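Local coordinates for protein BA_2500 (Bacillus anthracis, PDB 4GUC) that is of unknown function but belongs to the DUF5065 family, whose place among the E-set domains suggests an immunoglobulin-like beta-sandwich, at residues H20-I26 with Y110-G114; I53-Q58 with H70-Y76. The contacts are given in a common frame with arbitrary orientation. Numbering follows the deposited sequence.

Overall arrangement
Both contacts bear on the same mixed sheet. In contact 2, strands 53-59 and 69-76 form an antiparallel hairpin, its centre about 5 Å from the centre of the chain. Strand 98-106 pairs with the other edge of 53-59 and leads to strand 109-119, on which contact 1 adds the short parallel strand 24-25 that follows helix 16-22. Contact 1 lies nearer the surface, its centre about 10 Å from that of the chain. The two centres are 14 Å apart and the nearest atoms about 6 Å, without touching; along the sequence the hairpin is nested inside the loop closed by contact 1. A glycerol, probably from crystallisation, lies about 3 Å from the side chain of Tyr111.

Contact 1: H20-I26 with Y110-G114; sequences HHNADFI and YYYGG
Helical His20 leads through a turn to Ala23, after which 24-26 run extended and parallel to 110-113. The register sets Asp24 beside Tyr111 (CA to CA 4.6 Å) and Phe25 beside Tyr112 (5.0 Å).

Three backbone hydrogen bonds hold this register: Asp24 N to Tyr110 O, Tyr112 N to Asp24 O and Ile26 N to Tyr112 O, each 3.0 Å. Asp24 thus bonds the residues before and after Tyr111, and Tyr112 those before and after Phe25, the pattern of a parallel pair. CA-H...O contacts, Tyr111 CA to Asp24 O (3.1 Å) and Phe25 CA to Tyr112 O (3.4 Å), lie between them. The pairing adds the short strand 24-25, which follows helix 16-22, to strand 109-119 of the mixed sheet, whose other edge bonds strand 98-106 through Tyr111 and Gly113.

Among polar side chains, His20 (chi1 t) brings ND1 to 2.6 Å from Tyr112 OH, a hydrogen bond in which either may be donor. The His20 and Tyr112 rings meet rim to rim, planes at 77°. Tyr112, with chi1 p, spans the gap to the helix, also touching Tyr16 and Leu19.

Among apolar contacts, small Ala23 sets CB 3.8 Å from Tyr112 CD2 and 4.0 Å from Tyr110 CB. Phe25 CB lies 3.8 Å from Tyr112 CE2 on one face; on the face of Asp24 and Tyr111, Ile26 CD1 is 3.8 Å from Tyr111 CB. Gly113 and Gly114 pass the Phe25 ring edge, Gly113 O 3.5 Å from Phe25 CE1; Gly114, with no CB to clash, easily takes phi 75°.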
loop_
_atom_site.group_PDB
_atom_site.type_symbol
_atom_site.label_atom_id
_atom_site.label_comp_id
_atom_site.label_asym_id
_atom_site.label_seq_id
_atom_site.Cartn_x
_atom_site.Cartn_y
_atom_site.Cartn_z
ATOM N N HIS A 20 -5.497 10.223 2.176
ATOM C CA HIS A 20 -6.861 10.166 1.693
ATOM C C HIS A 20 -7.311 11.462 1.065
ATOM O O HIS A 20 -8.251 11.451 0.263
ATOM C CB HIS A 20 -7.717 9.694 2.887
ATOM C CG HIS A 20 -9.172 9.520 2.640
ATOM N ND1 HIS A 20 -9.664 8.664 1.688
ATOM C CD2 HIS A 20 -10.233 9.922 3.376
ATOM C CE1 HIS A 20 -10.980 8.630 1.772
ATOM N NE2 HIS A 20 -11.353 9.373 2.798
ATOM N N HIS A 21 -6.688 12.573 1.406
ATOM C CA HIS A 21 -7.063 13.865 0.841
ATOM C C HIS A 21 -6.132 14.342 -0.281
ATOM O O HIS A 21 -6.311 15.437 -0.810
ATOM C CB HIS A 21 -7.236 14.909 1.968
ATOM C CG HIS A 21 -8.462 14.659 2.798
ATOM N ND1 HIS A 21 -8.487 13.747 3.828
ATOM C CD2 HIS A 21 -9.716 15.173 2.719
ATOM C CE1 HIS A 21 -9.702 13.707 4.348
ATOM N NE2 HIS A 21 -10.460 14.575 3.708
ATOM N N ASN A 22 -5.155 13.525 -0.648
ATOM C CA ASN A 22 -4.206 13.889 -1.727
ATOM C C ASN A 22 -3.943 12.827 -2.772
ATOM O O ASN A 22 -3.874 13.134 -3.963
ATOM C CB ASN A 22 -2.908 14.321 -1.059
ATOM C CG ASN A 22 -3.066 15.655 -0.399
ATOM O OD1 ASN A 22 -3.057 16.683 -1.079
ATOM N ND2 ASN A 22 -3.192 15.676 0.920
ATOM N N ALA A 23 -3.784 11.587 -2.365
ATOM C CA ALA A 23 -3.503 10.532 -3.331
ATOM C C ALA A 23 -4.737 10.151 -4.096
ATOM O O ALA A 23 -5.855 10.363 -3.628
ATOM C CB ALA A 23 -2.915 9.275 -2.630
ATOM N N ASP A 24 -4.555 9.577 -5.266
ATOM C CA ASP A 24 -5.686 9.138 -6.063
ATOM C C ASP A 24 -6.105 7.737 -5.708
ATOM O O ASP A 24 -5.304 6.822 -5.666
ATOM C CB ASP A 24 -5.361 9.151 -7.555
ATOM C CG ASP A 24 -5.456 10.532 -8.191
ATOM O OD1 ASP A 24 -5.702 11.558 -7.515
ATOM O OD2 ASP A 24 -5.313 10.567 -9.428
ATOM N N PHE A 25 -7.382 7.553 -5.431
ATOM C CA PHE A 25 -7.907 6.240 -5.152
ATOM C C PHE A 25 -8.065 5.445 -6.443
ATOM O O PHE A 25 -8.599 5.961 -7.438
ATOM C CB PHE A 25 -9.262 6.295 -4.462
ATOM C CG PHE A 25 -9.929 4.952 -4.398
ATOM C CD1 PHE A 25 -9.459 3.972 -3.554
ATOM C CD2 PHE A 25 -11.042 4.681 -5.152
ATOM C CE1 PHE A 25 -10.049 2.728 -3.523
ATOM C CE2 PHE A 25 -11.631 3.435 -5.107
ATOM C CZ PHE A 25 -11.132 2.466 -4.271
ATOM N N ILE A 26 -7.580 4.195 -6.440
ATOM C CA ILE A 26 -7.713 3.301 -7.585
ATOM C C ILE A 26 -8.263 1.953 -7.124
ATOM O O ILE A 26 -7.780 1.348 -6.162
ATOM C CB ILE A 26 -6.467 3.207 -8.472
ATOM C CG1 ILE A 26 -5.274 2.698 -7.713
ATOM C CG2 ILE A 26 -6.208 4.578 -9.139
ATOM C CD1 ILE A 26 -4.053 2.462 -8.638
ATOM N N TYR A 110 1.039 9.599 -6.384
ATOM C CA TYR A 110 0.664 8.561 -5.449
ATOM C C TYR A 110 -0.775 8.111 -5.633
ATOM O O TYR A 110 -1.650 8.926 -5.921
ATOM C CB TYR A 110 0.857 9.018 -4.013
ATOM C CG TYR A 110 2.310 9.256 -3.656
ATOM C CD1 TYR A 110 3.098 8.241 -3.159
ATOM C CD2 TYR A 110 2.886 10.498 -3.808
ATOM C CE1 TYR A 110 4.412 8.471 -2.805
ATOM C CE2 TYR A 110 4.195 10.723 -3.494
ATOM C CZ TYR A 110 4.963 9.683 -2.999
ATOM O OH TYR A 110 6.282 9.899 -2.624
ATOM N N TYR A 111 -0.977 6.817 -5.416
ATOM C CA TYR A 111 -2.258 6.115 -5.531
ATOM C C TYR A 111 -2.496 5.229 -4.334
ATOM O O TYR A 111 -1.511 4.829 -3.681
ATOM C CB TYR A 111 -2.242 5.247 -6.795
ATOM C CG TYR A 111 -1.929 6.065 -8.030
ATOM C CD1 TYR A 111 -2.941 6.637 -8.770
ATOM C CD2 TYR A 111 -0.612 6.309 -8.422
ATOM C CE1 TYR A 111 -2.653 7.455 -9.894
ATOM C CE2 TYR A 111 -0.317 7.104 -9.522
ATOM C CZ TYR A 111 -1.330 7.656 -10.255
ATOM O OH TYR A 111 -1.009 8.440 -11.363
ATOM N N TYR A 112 -3.744 4.960 -3.963
ATOM C CA TYR A 112 -3.988 4.093 -2.811
ATOM C C TYR A 112 -5.277 3.329 -3.014
ATOM O O TYR A 112 -6.066 3.677 -3.891
ATOM C CB TYR A 112 -3.967 4.896 -1.505
ATOM C CG TYR A 112 -5.175 5.743 -1.246
ATOM C CD1 TYR A 112 -5.944 5.600 -0.073
ATOM C CD2 TYR A 112 -5.601 6.689 -2.174
ATOM C CE1 TYR A 112 -7.090 6.373 0.139
ATOM C CE2 TYR A 112 -6.717 7.456 -1.950
ATOM C CZ TYR A 112 -7.477 7.282 -0.812
ATOM O OH TYR A 112 -8.589 8.080 -0.649
ATOM N N GLY A 113 -5.490 2.287 -2.216
ATOM C CA GLY A 113 -6.683 1.454 -2.317
ATOM C C GLY A 113 -7.635 1.541 -1.135
ATOM O O GLY A 113 -8.593 0.755 -1.052
ATOM N N GLY A 114 -7.430 2.557 -0.291
ATOM C CA GLY A 114 -8.212 2.763 0.913
ATOM C C GLY A 114 -7.813 1.772 2.003
ATOM O O GLY A 114 -7.268 0.694 1.732
#

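Contact 2: I53-Q58 with H70-Y76; sequences IVKIYQ and HRYKTIY
Strands 53-58 and 70-76 run antiparallel, axes 4.4 Å apart at 139°. Val54 with Ile75 (Val54 N to Ile75 O 3.1 Å, Ile75 N to Val54 O 2.7 Å) and Gln58 with His70 (Gln58 N to His70 O 2.8 Å) are hydrogen-bonded pairs; Lys55 with Thr74 (CA to CA 4.5 Å) and Tyr57 with Arg71 (4.3 Å) are non-hydrogen-bonded.

On one face, Val54 (t), Ile56 and Ile75 (both m, t) form a beta-branched patch suited to a strand, Ile75 CD1 4.1 Å from Ile56 CD1, covered by Phe87 and Thr89.

Between Ile56, paired with Lys73, and Tyr57 the register shifts by one, a classic beta bulge: Tyr72 N (2.8 Å) and Lys73 N (3.3 Å) both bond Ile56 O, while Ile56 N bonds Lys73 O (3.0 Å). Tyr72 accommodates this with psi -29°.

Gln58 (t, t) sets NE2, bonded to Tyr100, 2.9 Å from Tyr72 OH, which bonds Asn96; Gln58 OE1 and His70 (m) NE2 bond Ser60.

On the other face, Lys55 (m, then all t) and Arg71 (t, t, p) both salt-bridge Asp9, which also accepts Tyr57 (m) OH. Lys55 CE passes 3.8 Å from Arg71 CD, Tyr57 CE1 4.1 Å from Arg71 CB.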
loop_
_atom_site.group_PDB
_atom_site.type_symbol
_atom_site.label_atom_id
_atom_site.label_comp_id
_atom_site.label_asym_id
_atom_site.label_seq_id
_atom_site.Cartn_x
_atom_site.Cartn_y
_atom_site.Cartn_z
ATOM N N ILE A 53 5.958 1.106 -7.575
ATOM C CA ILE A 53 6.344 0.361 -6.372
ATOM C C ILE A 53 5.137 0.478 -5.438
ATOM O O ILE A 53 4.530 1.552 -5.322
ATOM C CB ILE A 53 7.578 0.980 -5.664
ATOM C CG1 ILE A 53 8.819 0.941 -6.588
ATOM C CG2 ILE A 53 7.874 0.266 -4.331
ATOM C CD1 ILE A 53 10.008 1.657 -5.981
ATOM N N VAL A 54 4.804 -0.615 -4.758
ATOM C CA VAL A 54 3.693 -0.616 -3.806
ATOM C C VAL A 54 4.190 -0.909 -2.386
ATOM O O VAL A 54 5.063 -1.754 -2.191
ATOM C CB VAL A 54 2.632 -1.686 -4.179
ATOM C CG1 VAL A 54 1.622 -1.924 -3.015
ATOM C CG2 VAL A 54 1.958 -1.338 -5.479
ATOM N N LYS A 55 3.710 -0.164 -1.409
ATOM C CA LYS A 55 4.007 -0.412 -0.027
ATOM C C LYS A 55 2.711 -0.673 0.728
ATOM O O LYS A 55 1.663 -0.100 0.399
ATOM C CB LYS A 55 4.667 0.814 0.626
ATOM C CG LYS A 55 6.114 1.058 0.274
ATOM C CD LYS A 55 6.670 2.348 0.831
ATOM C CE LYS A 55 8.116 2.536 0.464
ATOM N NZ LYS A 55 8.534 3.876 1.005
ATOM N N ILE A 56 2.778 -1.570 1.704
ATOM C CA ILE A 56 1.711 -1.865 2.628
ATOM C C ILE A 56 2.116 -1.193 3.959
ATOM O O ILE A 56 3.185 -1.492 4.498
ATOM C CB ILE A 56 1.452 -3.367 2.840
ATOM C CG1 ILE A 56 1.032 -4.034 1.512
ATOM C CG2 ILE A 56 0.389 -3.557 3.917
ATOM C CD1 ILE A 56 0.723 -5.525 1.602
ATOM N N TYR A 57 1.297 -0.257 4.426
ATOM C CA TYR A 57 1.507 0.418 5.688
ATOM C C TYR A 57 0.417 0.051 6.686
ATOM O O TYR A 57 -0.740 -0.165 6.320
ATOM C CB TYR A 57 1.377 1.935 5.533
ATOM C CG TYR A 57 2.385 2.686 4.669
ATOM C CD1 TYR A 57 3.499 3.290 5.240
ATOM C CD2 TYR A 57 2.190 2.877 3.308
ATOM C CE1 TYR A 57 4.401 4.036 4.480
ATOM C CE2 TYR A 57 3.082 3.607 2.546
ATOM C CZ TYR A 57 4.173 4.206 3.130
ATOM O OH TYR A 57 4.984 4.947 2.313
ATOM N N GLN A 58 0.775 0.004 7.968
ATOM C CA GLN A 58 -0.179 -0.204 9.024
ATOM C C GLN A 58 -0.594 1.198 9.521
ATOM O O GLN A 58 0.222 2.117 9.620
ATOM C CB GLN A 58 0.445 -0.968 10.198
ATOM C CG GLN A 58 -0.532 -1.255 11.301
ATOM C CD GLN A 58 0.134 -1.816 12.544
ATOM O OE1 GLN A 58 0.464 -1.041 13.442
ATOM N NE2 GLN A 58 0.454 -3.085 12.541
ATOM N N HIS A 70 2.860 3.227 9.067
ATOM C CA HIS A 70 4.116 2.550 9.377
ATOM C C HIS A 70 4.337 1.480 8.340
ATOM O O HIS A 70 3.517 0.571 8.191
ATOM C CB HIS A 70 3.967 1.986 10.789
ATOM C CG HIS A 70 3.480 3.020 11.761
ATOM N ND1 HIS A 70 4.298 4.017 12.253
ATOM C CD2 HIS A 70 2.253 3.244 12.291
ATOM C CE1 HIS A 70 3.596 4.795 13.061
ATOM N NE2 HIS A 70 2.355 4.346 13.103
ATOM N N ARG A 71 5.439 1.556 7.612
ATOM C CA ARG A 71 5.715 0.608 6.541
ATOM C C ARG A 71 5.944 -0.817 7.010
ATOM O O ARG A 71 6.768 -1.061 7.882
ATOM C CB ARG A 71 6.943 1.068 5.740
ATOM C CG ARG A 71 7.154 0.227 4.445
ATOM C CD ARG A 71 8.411 0.568 3.691
ATOM N NE ARG A 71 9.620 0.283 4.465
ATOM C CZ ARG A 71 10.347 1.177 5.151
ATOM N NH1 ARG A 71 10.049 2.472 5.151
ATOM N NH2 ARG A 71 11.414 0.775 5.831
ATOM N N TYR A 72 5.175 -1.756 6.468
ATOM C CA TYR A 72 5.323 -3.187 6.754
ATOM C C TYR A 72 5.959 -3.937 5.597
ATOM O O TYR A 72 6.605 -4.973 5.815
ATOM C CB TYR A 72 3.983 -3.852 7.167
ATOM C CG TYR A 72 3.786 -3.849 8.667
ATOM C CD1 TYR A 72 3.685 -2.659 9.380
ATOM C CD2 TYR A 72 3.688 -5.043 9.369
ATOM C CE1 TYR A 72 3.546 -2.656 10.760
ATOM C CE2 TYR A 72 3.505 -5.050 10.755
ATOM C CZ TYR A 72 3.433 -3.861 11.435
ATOM O OH TYR A 72 3.265 -3.848 12.818
ATOM N N LYS A 73 5.777 -3.473 4.370
ATOM C CA LYS A 73 6.346 -4.181 3.223
ATOM C C LYS A 73 6.490 -3.288 2.025
ATOM O O LYS A 73 5.638 -2.432 1.798
ATOM C CB LYS A 73 5.423 -5.342 2.823
ATOM C CG LYS A 73 6.052 -6.420 1.949
ATOM C CD LYS A 73 7.094 -7.224 2.726
ATOM C CE LYS A 73 7.776 -8.284 1.885
ATOM N NZ LYS A 73 8.743 -9.066 2.730
ATOM N N THR A 74 7.557 -3.490 1.245
ATOM C CA THR A 74 7.807 -2.768 -0.022
ATOM C C THR A 74 7.728 -3.893 -1.059
ATOM O O THR A 74 8.411 -4.924 -0.938
ATOM C CB THR A 74 9.173 -2.085 -0.079
ATOM O OG1 THR A 74 9.242 -1.143 0.989
ATOM C CG2 THR A 74 9.325 -1.382 -1.409
ATOM N N ILE A 75 6.899 -3.713 -2.076
ATOM C CA ILE A 75 6.678 -4.729 -3.098
ATOM C C ILE A 75 7.034 -4.190 -4.489
ATOM O O ILE A 75 6.530 -3.137 -4.940
ATOM C CB ILE A 75 5.189 -5.155 -3.127
ATOM C CG1 ILE A 75 4.617 -5.401 -1.717
ATOM C CG2 ILE A 75 5.008 -6.379 -4.037
ATOM C CD1 ILE A 75 3.095 -5.753 -1.707
ATOM N N TYR A 76 7.915 -4.895 -5.188
ATOM C CA TYR A 76 8.298 -4.523 -6.555
ATOM C C TYR A 76 7.467 -5.256 -7.578
ATOM O O TYR A 76 6.847 -6.260 -7.276
ATOM C CB TYR A 76 9.796 -4.730 -6.787
ATOM C CG TYR A 76 10.612 -3.660 -6.095
ATOM C CD1 TYR A 76 11.042 -2.548 -6.812
ATOM C CD2 TYR A 76 10.903 -3.728 -4.755
ATOM C CE1 TYR A 76 11.770 -1.549 -6.214
ATOM C CE2 TYR A 76 11.641 -2.714 -4.128
ATOM C CZ TYR A 76 12.057 -1.631 -4.877
ATOM O OH TYR A 76 12.791 -0.611 -4.303
#